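Local structure of aromatic-amino-acid:2-oxoglutarate transaminase (Candida albicans, 6HND) at the interface of chains A and B. The protein catalyses pyridoxal-phosphate-dependent transamination between aromatic amino acids and 2-oxoglutarate, and probably also acts on 2-aminoadipate. Residues are numbered along the deposited sequence; one frame, centred on the assembly and turned at random. Chains: chain A/B, Aromatic-amino-acid:2-oxoglutarate transaminase.

Contact 1: the interface of chains A and B. Residues chain A 65, 340-341, 345, 406, 494-495; chain B 45-47, 50.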
ATOM      1  N   PHE A  65      -2.867  -5.211 -27.949  1.00 42.16           N
ATOM      2  CA  PHE A  65      -3.815  -4.628 -28.941  1.00 42.88           C
ATOM      3  C   PHE A  65      -4.669  -5.707 -29.621  1.00 42.98           C
ATOM      4  O   PHE A  65      -5.567  -5.312 -30.364  1.00 47.17           O
ATOM      5  CB  PHE A  65      -3.062  -3.693 -29.886  1.00 39.26           C
ATOM      6  CG  PHE A  65      -2.584  -2.473 -29.137  1.00 38.84           C
ATOM      7  CD1 PHE A  65      -3.443  -1.412 -28.900  1.00 37.02           C
ATOM      8  CD2 PHE A  65      -1.324  -2.446 -28.562  1.00 40.12           C
ATOM      9  CE1 PHE A  65      -3.031  -0.316 -28.160  1.00 42.78           C
ATOM     10  CE2 PHE A  65      -0.898  -1.341 -27.836  1.00 43.93           C
ATOM     11  CZ  PHE A  65      -1.753  -0.279 -27.632  1.00 45.07           C
ATOM     12  N   SER A 340       4.196  -2.209 -13.349  1.00 29.46           N
ATOM     13  CA  SER A 340       3.305  -1.094 -13.786  1.00 34.15           C
ATOM     14  C   SER A 340       3.371  -0.944 -15.309  1.00 38.58           C
ATOM     15  O   SER A 340       2.351  -0.719 -15.962  1.00 39.17           O
ATOM     16  CB  SER A 340       3.623   0.246 -13.108  1.00 35.67           C
ATOM     17  OG  SER A 340       3.069   0.351 -11.785  1.00 37.15           O
ATOM     18  N   LYS A 341       4.587  -1.009 -15.868  1.00 41.30           N
ATOM     19  CA  LYS A 341       4.819  -0.611 -17.250  1.00 42.91           C
ATOM     20  C   LYS A 341       4.832  -1.865 -18.143  1.00 43.60           C
ATOM     21  O   LYS A 341       4.548  -1.773 -19.330  1.00 56.28           O
ATOM     22  CB  LYS A 341       6.030   0.350 -17.275  1.00 45.11           C
ATOM     23  CG  LYS A 341       5.955   1.525 -16.275  1.00 49.54           C
ATOM     24  CD  LYS A 341       5.638   2.925 -16.816  1.00 51.44           C
ATOM     25  CE  LYS A 341       5.397   4.041 -15.742  1.00 47.71           C
ATOM     26  NZ  LYS A 341       6.571   4.266 -14.885  1.00 54.86           N
ATOM     27  N   PRO A 345      -0.268  -0.518 -14.669  1.00 32.99           N
ATOM     28  CA  PRO A 345      -0.103   0.327 -13.482  1.00 32.08           C
ATOM     29  C   PRO A 345      -1.089   0.010 -12.339  1.00 33.19           C
ATOM     30  O   PRO A 345      -0.756   0.139 -11.150  1.00 32.34           O
ATOM     31  CB  PRO A 345      -0.353   1.739 -14.045  1.00 33.88           C
ATOM     32  CG  PRO A 345      -0.060   1.621 -15.513  1.00 34.79           C
ATOM     33  CD  PRO A 345      -0.531   0.233 -15.911  1.00 31.87           C
ATOM     34  N   TYR A 406       6.653  -0.912 -28.806  1.00 40.95           N
ATOM     35  CA  TYR A 406       7.293   0.323 -28.317  1.00 41.16           C
ATOM     36  C   TYR A 406       8.331   0.758 -29.347  1.00 37.25           C
ATOM     37  O   TYR A 406       8.466   1.970 -29.560  1.00 35.38           O
ATOM     38  CB  TYR A 406       7.870   0.105 -26.918  1.00 42.36           C
ATOM     39  CG  TYR A 406       6.875   0.276 -25.793  1.00 44.57           C
ATOM     40  CD1 TYR A 406       6.584   1.528 -25.292  1.00 46.97           C
ATOM     41  CD2 TYR A 406       6.237  -0.802 -25.209  1.00 47.96           C
ATOM     42  CE1 TYR A 406       5.672   1.718 -24.272  1.00 49.01           C
ATOM     43  CE2 TYR A 406       5.336  -0.633 -24.163  1.00 49.78           C
ATOM     44  CZ  TYR A 406       5.070   0.631 -23.677  1.00 44.92           C
ATOM     45  OH  TYR A 406       4.195   0.822 -22.655  1.00 51.67           O
ATOM     46  N   ALA A 494       3.634   5.918 -25.308  1.00 34.31           N
ATOM     47  CA  ALA A 494       2.986   4.738 -24.672  1.00 39.73           C
ATOM     48  C   ALA A 494       1.450   4.839 -24.625  1.00 42.12           C
ATOM     49  O   ALA A 494       0.810   3.777 -24.710  1.00 41.60           O
ATOM     50  CB  ALA A 494       3.540   4.538 -23.291  1.00 45.48           C
ATOM     51  N   LEU A 495       0.869   6.041 -24.494  1.00 40.66           N
ATOM     52  CA  LEU A 495      -0.597   6.224 -24.309  1.00 43.21           C
ATOM     53  C   LEU A 495      -1.390   6.077 -25.617  1.00 43.12           C
ATOM     54  O   LEU A 495      -2.547   5.651 -25.519  1.00 41.80           O
ATOM     55  CB  LEU A 495      -0.887   7.597 -23.690  1.00 49.61           C
ATOM     56  CG  LEU A 495      -1.542   7.564 -22.307  1.00 55.52           C
ATOM     57  CD1 LEU A 495      -1.935   8.960 -21.864  1.00 55.67           C
ATOM     58  CD2 LEU A 495      -2.762   6.625 -22.258  1.00 56.84           C
TER
ATOM     59  N   MET B  45       1.682   6.604 -19.107  1.00 53.32           N
ATOM     60  CA  MET B  45       0.634   5.554 -18.977  1.00 51.59           C
ATOM     61  C   MET B  45       0.668   4.676 -20.219  1.00 53.27           C
ATOM     62  O   MET B  45       0.592   5.178 -21.333  1.00 53.35           O
ATOM     63  CB  MET B  45      -0.766   6.164 -18.880  1.00 51.26           C
ATOM     64  CG  MET B  45      -0.936   7.075 -17.694  1.00 52.27           C
ATOM     65  SD  MET B  45      -2.532   7.849 -17.755  1.00 71.12           S
ATOM     66  CE  MET B  45      -2.311   9.198 -16.600  1.00 64.54           C
ATOM     67  N   PRO B  46       0.815   3.343 -20.094  1.00 47.21           N
ATOM     68  CA  PRO B  46       0.653   2.488 -21.249  1.00 42.60           C
ATOM     69  C   PRO B  46      -0.841   2.505 -21.549  1.00 39.70           C
ATOM     70  O   PRO B  46      -1.639   2.398 -20.627  1.00 39.34           O
ATOM     71  CB  PRO B  46       1.174   1.121 -20.831  1.00 43.66           C
ATOM     72  CG  PRO B  46       1.817   1.366 -19.488  1.00 50.48           C
ATOM     73  CD  PRO B  46       1.165   2.590 -18.892  1.00 45.45           C
ATOM     74  N   ASN B  47      -1.173   2.655 -22.826  1.00 37.48           N
ATOM     75  CA  ASN B  47      -2.530   2.384 -23.365  1.00 35.92           C
ATOM     76  C   ASN B  47      -3.030   1.026 -22.858  1.00 37.66           C
ATOM     77  O   ASN B  47      -2.225   0.110 -22.816  1.00 37.82           O
ATOM     78  CB  ASN B  47      -2.521   2.389 -24.889  1.00 33.82           C
ATOM     79  CG  ASN B  47      -3.926   2.390 -25.437  1.00 36.53           C
ATOM     80  OD1 ASN B  47      -4.532   1.319 -25.595  1.00 37.62           O
ATOM     81  ND2 ASN B  47      -4.448   3.582 -25.694  1.00 32.94           N
ATOM     82  N   PHE B  50      -2.013  -2.687 -24.089  1.00 34.95           N
ATOM     83  CA  PHE B  50      -0.820  -3.380 -23.572  1.00 36.12           C
ATOM     84  C   PHE B  50      -1.153  -4.355 -22.436  1.00 36.07           C
ATOM     85  O   PHE B  50      -0.301  -5.184 -22.124  1.00 34.30           O
ATOM     86  CB  PHE B  50       0.180  -2.343 -23.064  1.00 38.52           C
ATOM     87  CG  PHE B  50       0.888  -1.578 -24.154  1.00 36.90           C
ATOM     88  CD1 PHE B  50       1.745  -2.229 -25.027  1.00 40.11           C
ATOM     89  CD2 PHE B  50       0.683  -0.222 -24.316  1.00 38.60           C
ATOM     90  CE1 PHE B  50       2.405  -1.534 -26.033  1.00 42.34           C
ATOM     91  CE2 PHE B  50       1.338   0.472 -25.322  1.00 40.92           C
ATOM     92  CZ  PHE B  50       2.200  -0.180 -26.179  1.00 40.05           C
TER
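B:Asn47 bonds to two successive backbone carbonyls of A:Ala494 and A:Leu495, docking an N-terminal stretch of chain B on the loop that follows strand 488-492 of chain A. Its backbone N donates to A:Ala494 O at 3.0 Å, nearly straight (174° at the hydrogen) but from above the carbonyl plane. With CG anti to the backbone N (chi1 -169°), the side-chain amide reaches A:Leu495, and ND2 donates to A:Leu495 O at 2.8 Å, the acceptor lying close to the amide plane. The ND2 bond would fix the rotation of the side-chain amide, while the backbone N bond holds the loop.

The aromatic contact centres on B:Phe50, sandwiched between two rings of chain A. A:Phe65 stands edge-on at 80°, with CE2 over the centre of one face. On the opposite face, A:Tyr406 CE2 sits off-centre, 3.6 Å from B:Phe50 CE1.

Van der Waals contacts continue along B:Met45 and B:Pro46. B:Pro46 CD meets A:Pro345 CG tip to tip at 3.7 Å, while its CB lies 3.5 Å from the phenol oxygen OH of A:Tyr406. B:Met45 and A:Leu495 run side by side, CB of the first 3.8 Å from CG of the second. The chain B loop passes beside the backbone of A:Ser340, a cofactor-binding residue, and A:Lys341, by family the Schiff-base lysine. A:Ala494 O lies in the plane of the B:Phe50 ring, at its edge, 3.4 Å from CE2.

Contact 2: the interface of chains A and B. Residues chain A 459-460, 463; chain B 24, 32.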
ATOM      1  N   LEU A 459       4.841  26.227 -24.578  1.00 40.64           N
ATOM      2  CA  LEU A 459       3.904  25.202 -24.054  1.00 43.54           C
ATOM      3  C   LEU A 459       2.448  25.646 -24.282  1.00 43.98           C
ATOM      4  O   LEU A 459       1.623  24.797 -24.726  1.00 43.14           O
ATOM      5  CB  LEU A 459       4.174  24.946 -22.570  1.00 41.65           C
ATOM      6  CG  LEU A 459       3.345  23.806 -21.970  1.00 41.47           C
ATOM      7  CD1 LEU A 459       3.711  22.473 -22.602  1.00 40.80           C
ATOM      8  CD2 LEU A 459       3.507  23.741 -20.460  1.00 39.87           C
ATOM      9  N   TRP A 460       2.125  26.914 -24.019  1.00 41.12           N
ATOM     10  CA  TRP A 460       0.761  27.462 -24.282  1.00 41.83           C
ATOM     11  C   TRP A 460       0.401  27.244 -25.754  1.00 40.58           C
ATOM     12  O   TRP A 460      -0.717  26.785 -26.004  1.00 45.70           O
ATOM     13  CB  TRP A 460       0.633  28.939 -23.882  1.00 40.71           C
ATOM     14  CG  TRP A 460       0.511  29.160 -22.406  1.00 43.44           C
ATOM     15  CD1 TRP A 460       1.366  29.863 -21.614  1.00 41.08           C
ATOM     16  CD2 TRP A 460      -0.536  28.691 -21.536  1.00 47.77           C
ATOM     17  NE1 TRP A 460       0.918  29.881 -20.325  1.00 42.56           N
ATOM     18  CE2 TRP A 460      -0.232  29.152 -20.239  1.00 44.74           C
ATOM     19  CE3 TRP A 460      -1.699  27.941 -21.722  1.00 47.93           C
ATOM     20  CZ2 TRP A 460      -1.050  28.894 -19.146  1.00 46.79           C
ATOM     21  CZ3 TRP A 460      -2.490  27.660 -20.635  1.00 49.31           C
ATOM     22  CH2 TRP A 460      -2.174  28.135 -19.366  1.00 46.86           C
ATOM     23  N   ILE A 463      -0.425  23.673 -26.468  1.00 39.74           N
ATOM     24  CA  ILE A 463      -1.775  23.318 -25.938  1.00 41.34           C
ATOM     25  C   ILE A 463      -2.836  23.850 -26.923  1.00 41.76           C
ATOM     26  O   ILE A 463      -3.792  23.083 -27.245  1.00 40.43           O
ATOM     27  CB  ILE A 463      -1.944  23.813 -24.491  1.00 41.66           C
ATOM     28  CG1 ILE A 463      -0.996  23.075 -23.529  1.00 41.22           C
ATOM     29  CG2 ILE A 463      -3.394  23.706 -24.028  1.00 40.62           C
ATOM     30  CD1 ILE A 463      -0.856  23.738 -22.175  1.00 37.36           C
TER
ATOM     31  N   PRO B  24      -0.013  24.309 -17.063  1.00 82.36           N
ATOM     32  CA  PRO B  24       0.721  25.519 -16.627  1.00 87.72           C
ATOM     33  C   PRO B  24      -0.085  26.341 -15.598  1.00 95.16           C
ATOM     34  O   PRO B  24      -1.309  26.274 -15.624  1.00 91.29           O
ATOM     35  CB  PRO B  24       0.991  26.340 -17.902  1.00 74.41           C
ATOM     36  CG  PRO B  24       0.458  25.487 -19.039  1.00 77.73           C
ATOM     37  CD  PRO B  24      -0.499  24.476 -18.429  1.00 75.70           C
ATOM     38  N   PHE B  32      -5.157  32.925 -26.355  1.00 57.97           N
ATOM     39  CA  PHE B  32      -5.056  31.464 -26.116  1.00 58.06           C
ATOM     40  C   PHE B  32      -6.458  30.856 -26.005  1.00 60.53           C
ATOM     41  O   PHE B  32      -7.281  31.348 -25.222  1.00 66.76           O
ATOM     42  CB  PHE B  32      -4.227  31.137 -24.876  1.00 53.38           C
ATOM     43  CG  PHE B  32      -4.396  29.712 -24.432  1.00 53.50           C
ATOM     44  CD1 PHE B  32      -3.778  28.686 -25.124  1.00 47.85           C
ATOM     45  CD2 PHE B  32      -5.199  29.394 -23.346  1.00 54.34           C
ATOM     46  CE1 PHE B  32      -3.934  27.371 -24.719  1.00 47.63           C
ATOM     47  CE2 PHE B  32      -5.349  28.074 -22.943  1.00 55.33           C
ATOM     48  CZ  PHE B  32      -4.718  27.066 -23.635  1.00 49.68           C
TER
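The backbone carbonyl O of A:Trp460 meets the ring of B:Phe32, its nearest contact being CE1 at 3.5 Å. The oxygen lies obliquely beyond the ring's rim, on the side where the indole sits. No nitrogen or oxygen of one chain comes within bonding reach of the other here, and the contact is carried by rings and aliphatic groups.

A:Trp460, on helix 451-464, is wedged between two residues of chain B. Its CG lies anti to the carbonyl carbon (chi1 -76°), and the indole reaches out between B:Pro24 and B:Phe32. B:Pro24 meets the six-membered ring face-on: CG sits over that ring, 3.7 Å from its centroid, in a CH-pi contact toward one end of the indole, and CB comes 3.5 Å from CZ2. B:Phe32 instead takes the indole rim on its own face. The two planes are inclined at 63°, and A:Trp460 CE3 stands over the centre of the phenyl ring, 3.7 Å from CZ.

One helical turn on, A:Ile463 splits its branches between the same partners. CG2 meets the edge of B:Phe32 in the ring plane, 3.6 Å from CZ, whereas CD1 reaches tip to tip toward B:Pro24 and lies 3.8 Å from CG. A:Leu459 crosses B:Pro24 beside the indole, its CD2 also 3.8 Å from CG. The proline is thus bordered by three side chains of one helix.

With both chain B residues in loop, the site provides an apolar seat that probably pins the N-terminal segment of one subunit onto the helix of the other.

The C-alpha centres of contact 1 and contact 2 lie about 26 Å apart, and the two share no residue. Residues of the N-terminal part of chain B (24 and 32, then 45-47 and 50) touch chain A in both, which suggests that the segment runs along it: contact 2 receives its earlier portion on helix 451-464, contact 1 its later portion beside cofactor-binding residues. The two-fold axis repeats both with the chains exchanged, so each subunit would extend an arm over its partner. This reciprocal arrangement fits the dimers typical of this aminotransferase family and probably steadies the active-site surroundings.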